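Local coordinates for carbohydrate binding protein, putative, CPB33A (Cellvibrio japonicus, PDB 5FJQ) that is the catalytic domain of a copper-dependent lytic polysaccharide monooxygenase important for efficient use of chitin, probably cleaving the polysaccharide by oxidation, at residues 152-157 / 172-177; 24-29 / 75-80. All coordinates share one frame; numbering follows the deposited sequence.

Contact 1: 152-157 / 172-177; sequences RHIIYS and YQCIDV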
ATOM      1  N   ARG A 152      -8.833  13.250   2.910  1.00 18.58           N
ATOM      2  CA  ARG A 152      -8.332  12.100   2.241  1.00 17.58           C
ATOM      3  C   ARG A 152      -6.975  11.762   2.802  1.00 18.97           C
ATOM      4  O   ARG A 152      -6.175  12.644   3.091  1.00 18.61           O
ATOM      5  CB  ARG A 152      -8.179  12.500   0.767  1.00 18.91           C
ATOM      6  CG  ARG A 152      -9.476  12.319   0.038  1.00 17.43           C
ATOM      7  CD  ARG A 152      -9.340  12.851  -1.368  1.00 18.82           C
ATOM      8  NE  ARG A 152     -10.406  12.163  -2.064  1.00 21.09           N
ATOM      9  CZ  ARG A 152     -10.184  11.180  -2.910  1.00 21.96           C
ATOM     10  NH1 ARG A 152      -8.907  10.876  -3.207  1.00 19.68           N
ATOM     11  NH2 ARG A 152     -11.223  10.561  -3.492  1.00 20.61           N
ATOM     12  N   HIS A 153      -6.714  10.479   2.975  1.00 18.65           N
ATOM     13  CA  HIS A 153      -5.495  10.050   3.576  1.00 17.60           C
ATOM     14  C   HIS A 153      -4.904   8.879   2.826  1.00 18.89           C
ATOM     15  O   HIS A 153      -5.588   8.214   2.052  1.00 17.33           O
ATOM     16  CB  HIS A 153      -5.725   9.781   5.084  1.00 17.37           C
ATOM     17  CG  HIS A 153      -5.802  11.059   5.853  1.00 19.17           C
ATOM     18  ND1 HIS A 153      -4.660  11.750   6.223  1.00 18.06           N
ATOM     19  CD2 HIS A 153      -6.848  11.861   6.162  1.00 19.07           C
ATOM     20  CE1 HIS A 153      -5.012  12.903   6.771  1.00 20.14           C
ATOM     21  NE2 HIS A 153      -6.331  12.981   6.776  1.00 18.96           N
ATOM     22  N   ILE A 154      -3.600   8.672   3.033  1.00 17.44           N
ATOM     23  CA  ILE A 154      -2.959   7.510   2.511  1.00 17.91           C
ATOM     24  C   ILE A 154      -2.630   6.607   3.667  1.00 18.64           C
ATOM     25  O   ILE A 154      -2.043   7.032   4.715  1.00 18.09           O
ATOM     26  CB  ILE A 154      -1.685   7.839   1.693  1.00 17.35           C
ATOM     27  CG1 ILE A 154      -2.014   8.813   0.560  1.00 17.52           C
ATOM     28  CG2 ILE A 154      -1.023   6.565   1.148  1.00 18.74           C
ATOM     29  CD1 ILE A 154      -0.747   9.219  -0.212  1.00 16.91           C
ATOM     30  N   ILE A 155      -2.985   5.348   3.446  1.00 17.77           N
ATOM     31  CA  ILE A 155      -2.537   4.284   4.321  1.00 20.36           C
ATOM     32  C   ILE A 155      -1.464   3.465   3.599  1.00 22.29           C
ATOM     33  O   ILE A 155      -1.610   3.129   2.408  1.00 20.51           O
ATOM     34  CB  ILE A 155      -3.678   3.389   4.802  1.00 19.12           C
ATOM     35  CG1 ILE A 155      -4.531   4.187   5.822  1.00 20.44           C
ATOM     36  CG2 ILE A 155      -3.091   2.091   5.392  1.00 20.73           C
ATOM     37  CD1 ILE A 155      -5.887   3.624   6.011  1.00 21.99           C
ATOM     38  N   TYR A 156      -0.389   3.168   4.331  1.00 19.81           N
ATOM     39  CA  TYR A 156       0.670   2.340   3.820  1.00 18.33           C
ATOM     40  C   TYR A 156       0.692   1.071   4.646  1.00 18.58           C
ATOM     41  O   TYR A 156       0.981   1.129   5.837  1.00 19.18           O
ATOM     42  CB  TYR A 156       1.984   3.102   3.986  1.00 18.33           C
ATOM     43  CG  TYR A 156       3.088   2.632   3.091  1.00 16.96           C
ATOM     44  CD1 TYR A 156       2.869   2.404   1.735  1.00 17.73           C
ATOM     45  CD2 TYR A 156       4.400   2.404   3.612  1.00 17.35           C
ATOM     46  CE1 TYR A 156       3.922   1.965   0.916  1.00 18.96           C
ATOM     47  CE2 TYR A 156       5.467   1.984   2.793  1.00 16.90           C
ATOM     48  CZ  TYR A 156       5.234   1.783   1.447  1.00 18.02           C
ATOM     49  OH  TYR A 156       6.316   1.352   0.679  1.00 18.93           O
ATOM     50  N   SER A 157       0.271  -0.058   4.057  1.00 16.92           N
ATOM     51  CA  SER A 157       0.567  -1.363   4.653  1.00 15.90           C
ATOM     52  C   SER A 157       1.825  -2.033   4.125  1.00 15.66           C
ATOM     53  O   SER A 157       2.140  -2.002   2.904  1.00 16.08           O
ATOM     54  CB  SER A 157      -0.648  -2.311   4.442  1.00 15.57           C
ATOM     55  OG  SER A 157      -0.474  -3.533   5.140  1.00 14.02           O
ATOM     56  N   TYR A 172       4.529  -4.009  -0.391  1.00 15.73           N
ATOM     57  CA  TYR A 172       4.162  -2.642  -0.060  1.00 16.81           C
ATOM     58  C   TYR A 172       2.893  -2.172  -0.742  1.00 18.76           C
ATOM     59  O   TYR A 172       2.816  -2.208  -1.972  1.00 21.32           O
ATOM     60  CB  TYR A 172       5.336  -1.670  -0.306  1.00 16.13           C
ATOM     61  CG  TYR A 172       6.603  -2.173   0.319  1.00 19.34           C
ATOM     62  CD1 TYR A 172       7.474  -3.039  -0.388  1.00 17.69           C
ATOM     63  CD2 TYR A 172       6.966  -1.765   1.600  1.00 18.19           C
ATOM     64  CE1 TYR A 172       8.617  -3.524   0.216  1.00 16.61           C
ATOM     65  CE2 TYR A 172       8.138  -2.229   2.196  1.00 18.48           C
ATOM     66  CZ  TYR A 172       8.956  -3.107   1.480  1.00 17.38           C
ATOM     67  OH  TYR A 172      10.079  -3.592   2.054  1.00 17.90           O
ATOM     68  N   GLN A 173       1.915  -1.725   0.061  1.00 15.14           N
ATOM     69  CA  GLN A 173       0.673  -1.272  -0.487  1.00 16.60           C
ATOM     70  C   GLN A 173       0.149   0.014   0.057  1.00 17.04           C
ATOM     71  O   GLN A 173      -0.334   0.050   1.211  1.00 17.34           O
ATOM     72  CB  GLN A 173      -0.452  -2.299  -0.233  1.00 16.52           C
ATOM     73  CG  GLN A 173      -0.223  -3.680  -0.778  1.00 15.71           C
ATOM     74  CD  GLN A 173      -0.694  -3.748  -2.188  1.00 16.63           C
ATOM     75  OE1 GLN A 173      -1.866  -3.661  -2.426  1.00 15.79           O
ATOM     76  NE2 GLN A 173       0.244  -3.843  -3.157  1.00 15.72           N
ATOM     77  N   CYS A 174       0.124   1.012  -0.825  1.00 16.23           N
ATOM     78  CA  CYS A 174      -0.561   2.280  -0.623  1.00 16.12           C
ATOM     79  C   CYS A 174      -2.035   2.119  -0.893  1.00 17.79           C
ATOM     80  O   CYS A 174      -2.392   1.585  -1.943  1.00 17.31           O
ATOM     81  CB  CYS A 174      -0.059   3.322  -1.572  1.00 15.88           C
ATOM     82  SG  CYS A 174       1.607   3.998  -1.138  1.00 18.83           S
ATOM     83  N   ILE A 175      -2.860   2.565   0.079  1.00 16.33           N
ATOM     84  CA  ILE A 175      -4.347   2.495   0.027  1.00 17.61           C
ATOM     85  C   ILE A 175      -4.844   3.945   0.211  1.00 17.90           C
ATOM     86  O   ILE A 175      -4.334   4.635   1.101  1.00 16.09           O
ATOM     87  CB  ILE A 175      -4.880   1.606   1.153  1.00 16.70           C
ATOM     88  CG1 ILE A 175      -4.164   0.214   1.107  1.00 17.70           C
ATOM     89  CG2 ILE A 175      -6.374   1.371   0.977  1.00 19.38           C
ATOM     90  CD1 ILE A 175      -4.026  -0.457   2.470  1.00 16.99           C
ATOM     91  N   ASP A 176      -5.788   4.404  -0.639  1.00 16.66           N
ATOM     92  CA  ASP A 176      -6.384   5.733  -0.448  1.00 15.66           C
ATOM     93  C   ASP A 176      -7.751   5.679   0.252  1.00 18.05           C
ATOM     94  O   ASP A 176      -8.633   4.938  -0.178  1.00 15.53           O
ATOM     95  CB  ASP A 176      -6.516   6.470  -1.748  1.00 15.04           C
ATOM     96  CG  ASP A 176      -5.265   6.512  -2.519  1.00 17.53           C
ATOM     97  OD1 ASP A 176      -4.390   7.396  -2.185  1.00 14.93           O
ATOM     98  OD2 ASP A 176      -5.185   5.666  -3.473  1.00 16.08           O
ATOM     99  N   VAL A 177      -7.921   6.478   1.297  1.00 18.65           N
ATOM    100  CA  VAL A 177      -9.166   6.442   2.092  1.00 19.01           C
ATOM    101  C   VAL A 177      -9.698   7.866   2.281  1.00 18.68           C
ATOM    102  O   VAL A 177      -8.934   8.872   2.171  1.00 19.70           O
ATOM    103  CB  VAL A 177      -8.993   5.733   3.465  1.00 17.24           C
ATOM    104  CG1 VAL A 177      -8.598   4.267   3.291  1.00 18.09           C
ATOM    105  CG2 VAL A 177      -7.962   6.475   4.309  1.00 15.96           C
TER
HETATM  106  O   HOH W   1      -5.813   9.428  -0.711  1.00 15.78           O
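Tyr156 touches Cys174 and Tyr172, on the neighbouring strand of an antiparallel hairpin. Its CG is anti to the backbone N (chi1 -159°), which swings the ring over the partner strand: CD1 of Tyr156 comes 3.5 Å from SG of Cys174, an oblique sulfur-aromatic contact, while OH of Tyr156 rests 3.3 Å from CB of Tyr172. That hydroxyl is also hydrogen-bonded to the carbonyl of Leu62, and the sulfur is tied to Cys63, so the disulfide and the phenol fix neighbouring parts of one loop to the sheet. On the same face Asp176 runs beside Ile154, and a water donates both to OD1 of Asp176 (2.9 Å) and to O of His153; Arg10 supplies a salt bridge to the same carboxylate oxygen.

On the other face the apolar contacts come from Ile155, Ile175 and Val177, while Ser157 and Gln173 turn their polar ends to Trp94 and Ser9. CD1 of Ile155 reaches both methyls of Val177, 3.9 Å from CG1, and CG2 of Ile155 meets CD1 of Ile175 at 4.0 Å, with Phe92 of strand 88-96 packed against both isoleucines. Three hydrogen-bonded pairs, His153 with Val177, Ile155 with Ile175 and Ser157 with Gln173, set this register; the bond from Ile175 N to Ile155 O is 2.7 Å long. With its carboxylate buried, Asp176 probably stays ionised, stabilised by the water and the arginine.

Contact 2: 24-29 / 75-80; sequences HPACIA and LARNDW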
ATOM      1  N   HIS A  24     -10.332   6.940 -15.317  1.00 23.20           N
ATOM      2  CA  HIS A  24     -10.351   7.851 -14.184  1.00 26.53           C
ATOM      3  C   HIS A  24      -9.088   8.746 -14.280  1.00 25.01           C
ATOM      4  O   HIS A  24      -8.022   8.256 -14.575  1.00 28.23           O
ATOM      5  CB  HIS A  24     -10.461   7.084 -12.850  1.00 30.79           C
ATOM      6  CG  HIS A  24     -10.324   7.961 -11.651  1.00 35.72           C
ATOM      7  ND1 HIS A  24      -9.221   8.777 -11.452  1.00 35.40           N
ATOM      8  CD2 HIS A  24     -11.155   8.178 -10.601  1.00 37.27           C
ATOM      9  CE1 HIS A  24      -9.394   9.471 -10.338  1.00 35.52           C
ATOM     10  NE2 HIS A  24     -10.554   9.124  -9.800  1.00 36.56           N
ATOM     11  N   PRO A  25      -9.218  10.054 -14.057  1.00 22.61           N
ATOM     12  CA  PRO A  25      -8.096  10.918 -14.305  1.00 22.82           C
ATOM     13  C   PRO A  25      -6.779  10.549 -13.557  1.00 20.17           C
ATOM     14  O   PRO A  25      -5.726  10.588 -14.165  1.00 21.40           O
ATOM     15  CB  PRO A  25      -8.648  12.303 -13.945  1.00 21.95           C
ATOM     16  CG  PRO A  25      -9.659  12.006 -12.884  1.00 22.24           C
ATOM     17  CD  PRO A  25     -10.342  10.787 -13.428  1.00 22.72           C
ATOM     18  N   ALA A  26      -6.820  10.180 -12.282  1.00 20.39           N
ATOM     19  CA  ALA A  26      -5.580   9.682 -11.574  1.00 18.39           C
ATOM     20  C   ALA A  26      -4.952   8.443 -12.226  1.00 18.43           C
ATOM     21  O   ALA A  26      -3.741   8.331 -12.296  1.00 17.35           O
ATOM     22  CB  ALA A  26      -5.869   9.378 -10.091  1.00 20.01           C
ATOM     23  N   CYS A  27      -5.766   7.497 -12.705  1.00 14.18           N
ATOM     24  CA  CYS A  27      -5.200   6.295 -13.315  1.00 15.32           C
ATOM     25  C   CYS A  27      -4.704   6.597 -14.720  1.00 15.20           C
ATOM     26  O   CYS A  27      -3.762   5.980 -15.167  1.00 17.78           O
ATOM     27  CB  CYS A  27      -6.238   5.113 -13.357  1.00 13.81           C
ATOM     28  SG  CYS A  27      -6.958   4.694 -11.732  1.00 19.29           S
ATOM     29  N   ILE A  28      -5.371   7.530 -15.423  1.00 16.80           N
ATOM     30  CA  ILE A  28      -4.883   7.983 -16.745  1.00 14.47           C
ATOM     31  C   ILE A  28      -3.476   8.567 -16.504  1.00 15.57           C
ATOM     32  O   ILE A  28      -2.499   8.290 -17.268  1.00 15.39           O
ATOM     33  CB  ILE A  28      -5.836   9.038 -17.352  1.00 15.58           C
ATOM     34  CG1 ILE A  28      -7.230   8.368 -17.711  1.00 16.29           C
ATOM     35  CG2 ILE A  28      -5.240   9.564 -18.639  1.00 16.56           C
ATOM     36  CD1 ILE A  28      -8.288   9.397 -18.110  1.00 15.06           C
ATOM     37  N   ALA A  29      -3.351   9.388 -15.466  1.00 14.44           N
ATOM     38  CA  ALA A  29      -1.997   9.962 -15.136  1.00 14.66           C
ATOM     39  C   ALA A  29      -0.984   8.815 -14.800  1.00 16.69           C
ATOM     40  O   ALA A  29       0.111   8.767 -15.375  1.00 17.39           O
ATOM     41  CB  ALA A  29      -2.092  10.917 -13.990  1.00 13.34           C
ATOM     42  N   LEU A  75       2.451   9.144  -7.807  1.00 17.85           N
ATOM     43  CA  LEU A  75       1.995  10.546  -8.101  1.00 20.03           C
ATOM     44  C   LEU A  75       1.204  11.107  -6.902  1.00 22.55           C
ATOM     45  O   LEU A  75       0.376  10.390  -6.390  1.00 24.58           O
ATOM     46  CB  LEU A  75       1.109  10.536  -9.352  1.00 21.01           C
ATOM     47  CG  LEU A  75       1.878  10.170 -10.637  1.00 19.69           C
ATOM     48  CD1 LEU A  75       0.993  10.171 -11.867  1.00 20.17           C
ATOM     49  CD2 LEU A  75       3.098  11.017 -10.855  1.00 20.37           C
ATOM     50  N   ALA A  76       1.477  12.349  -6.467  1.00 24.32           N
ATOM     51  CA  ALA A  76       0.659  13.085  -5.471  1.00 24.32           C
ATOM     52  C   ALA A  76      -0.658  13.594  -6.098  1.00 23.01           C
ATOM     53  O   ALA A  76      -0.654  14.429  -6.978  1.00 25.50           O
ATOM     54  CB  ALA A  76       1.479  14.258  -4.927  1.00 23.54           C
ATOM     55  N   ARG A  77      -1.792  13.073  -5.676  1.00 23.67           N
ATOM     56  CA  ARG A  77      -3.076  13.478  -6.236  1.00 23.03           C
ATOM     57  C   ARG A  77      -4.059  13.424  -5.120  1.00 22.74           C
ATOM     58  O   ARG A  77      -3.919  12.586  -4.260  1.00 22.21           O
ATOM     59  CB  ARG A  77      -3.466  12.534  -7.346  1.00 21.41           C
ATOM     60  CG  ARG A  77      -2.478  12.670  -8.513  1.00 20.18           C
ATOM     61  CD  ARG A  77      -2.895  11.845  -9.692  1.00 20.89           C
ATOM     62  NE  ARG A  77      -4.179  12.314 -10.219  1.00 20.41           N
ATOM     63  CZ  ARG A  77      -4.334  13.121 -11.278  1.00 20.22           C
ATOM     64  NH1 ARG A  77      -3.306  13.543 -11.979  1.00 20.32           N
ATOM     65  NH2 ARG A  77      -5.559  13.459 -11.690  1.00 21.03           N
ATOM     66  N   ASN A  78      -5.013  14.352  -5.114  1.00 23.48           N
ATOM     67  CA  ASN A  78      -6.092  14.386  -4.106  1.00 23.70           C
ATOM     68  C   ASN A  78      -7.304  13.739  -4.723  1.00 21.46           C
ATOM     69  O   ASN A  78      -8.428  13.861  -4.186  1.00 24.70           O
ATOM     70  CB  ASN A  78      -6.439  15.833  -3.728  1.00 24.39           C
ATOM     71  CG  ASN A  78      -6.720  16.725  -4.956  1.00 29.32           C
ATOM     72  OD1 ASN A  78      -6.688  16.284  -6.119  1.00 32.61           O
ATOM     73  ND2 ASN A  78      -6.980  18.009  -4.695  1.00 31.04           N
ATOM     74  N   ASP A  79      -7.110  13.057  -5.844  1.00 20.11           N
ATOM     75  CA  ASP A  79      -8.283  12.433  -6.521  1.00 20.02           C
ATOM     76  C   ASP A  79      -8.138  10.926  -6.748  1.00 20.35           C
ATOM     77  O   ASP A  79      -8.912  10.293  -7.539  1.00 22.18           O
ATOM     78  CB  ASP A  79      -8.595  13.146  -7.817  1.00 21.00           C
ATOM     79  CG  ASP A  79      -7.550  12.876  -8.878  1.00 22.21           C
ATOM     80  OD1 ASP A  79      -6.453  12.387  -8.515  1.00 21.23           O
ATOM     81  OD2 ASP A  79      -7.825  13.152 -10.060  1.00 19.74           O
ATOM     82  N   TRP A  80      -7.194  10.314  -6.032  1.00 21.81           N
ATOM     83  CA  TRP A  80      -7.076   8.843  -6.159  1.00 22.15           C
ATOM     84  C   TRP A  80      -8.411   8.226  -5.819  1.00 20.68           C
ATOM     85  O   TRP A  80      -9.111   8.728  -4.902  1.00 22.54           O
ATOM     86  CB  TRP A  80      -5.999   8.272  -5.264  1.00 19.36           C
ATOM     87  CG  TRP A  80      -4.585   8.588  -5.703  1.00 17.63           C
ATOM     88  CD1 TRP A  80      -3.717   9.461  -5.070  1.00 17.16           C
ATOM     89  CD2 TRP A  80      -3.857   8.076  -6.858  1.00 16.59           C
ATOM     90  NE1 TRP A  80      -2.521   9.492  -5.745  1.00 18.00           N
ATOM     91  CE2 TRP A  80      -2.569   8.660  -6.830  1.00 17.61           C
ATOM     92  CE3 TRP A  80      -4.157   7.173  -7.892  1.00 16.83           C
ATOM     93  CZ2 TRP A  80      -1.579   8.395  -7.818  1.00 16.22           C
ATOM     94  CZ3 TRP A  80      -3.148   6.915  -8.871  1.00 16.96           C
ATOM     95  CH2 TRP A  80      -1.899   7.518  -8.812  1.00 16.51           C
TER
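The first turn of helix 25-33 faces an irregular segment, with the CA atoms of Ala26 and Trp80 5.7 Å apart and those of Ala29 and Leu75 8.1 Å apart. Arg77 reaches the helix with its guanidinium, one face of which lies over CA of Ala26, 3.3 Å from NE of Arg77. A bend at chi3 (63°) turns the group back onto Asp79, which it grips side-on: NE of Arg77 bonds to OD1 of Asp79 and NH2 of Arg77 to OD2 of Asp79, each at 2.8 Å. The paired bonds hold carboxylate and guanidinium together as one polar unit against the helix start, with CG of Pro25 3.6 Å from OD2 of Asp79 and CB of Ala26 wedged beside OD1.

His24 is the N-cap of the helix. With CG anti to the backbone N (chi1 173°), its ring doubles back so that ND1 of His24 accepts from N of Ala26 at 2.9 Å, the donor lying in the ring plane. The far edge of this ring abuts the carbonyl oxygen of Asp79, and the His24 ring plane is turned 64° from the Asp79 carboxylate. A disulfide from Cys27 to Cys14 ties the same turn to helix 10-17, in the helical and loop region that flanks the beta-sandwich core of this monooxygenase family.

CB of Ala26 approaches the Trp80 indole near its rim, 3.6 Å from CE3 of Trp80. Arg77 CB lies over the indole, and Arg10 makes a cation-pi contact with it. Farther along the helix, CD1 of Leu75 packs on CB of Ala29 at 3.8 Å.

Overall arrangement
Both segments of contact 2 precede those of contact 1 in sequence, and the contact centres lie 14 Å apart within one monooxygenase domain. Contact 1 pairs strands 152-161 and 169-178 close to the centre of the folded domain; contact 2 sits farther out, joining helix 25-33 to the loop that leads into strand 83-84, itself paired with strand 169-178. NH1 of Arg152 lies 2.7 Å from O of Trp80, probably a hydrogen bond, and CB of Trp80 packs against Asp176. Arg10 of helix 10-17 serves both, bridging Asp176 and the indole. Helix 25-33 is thus linked to the sheet through segment 75-80; copper, held by His1 and His100, lies about 11 Å from the side chain of Tyr172.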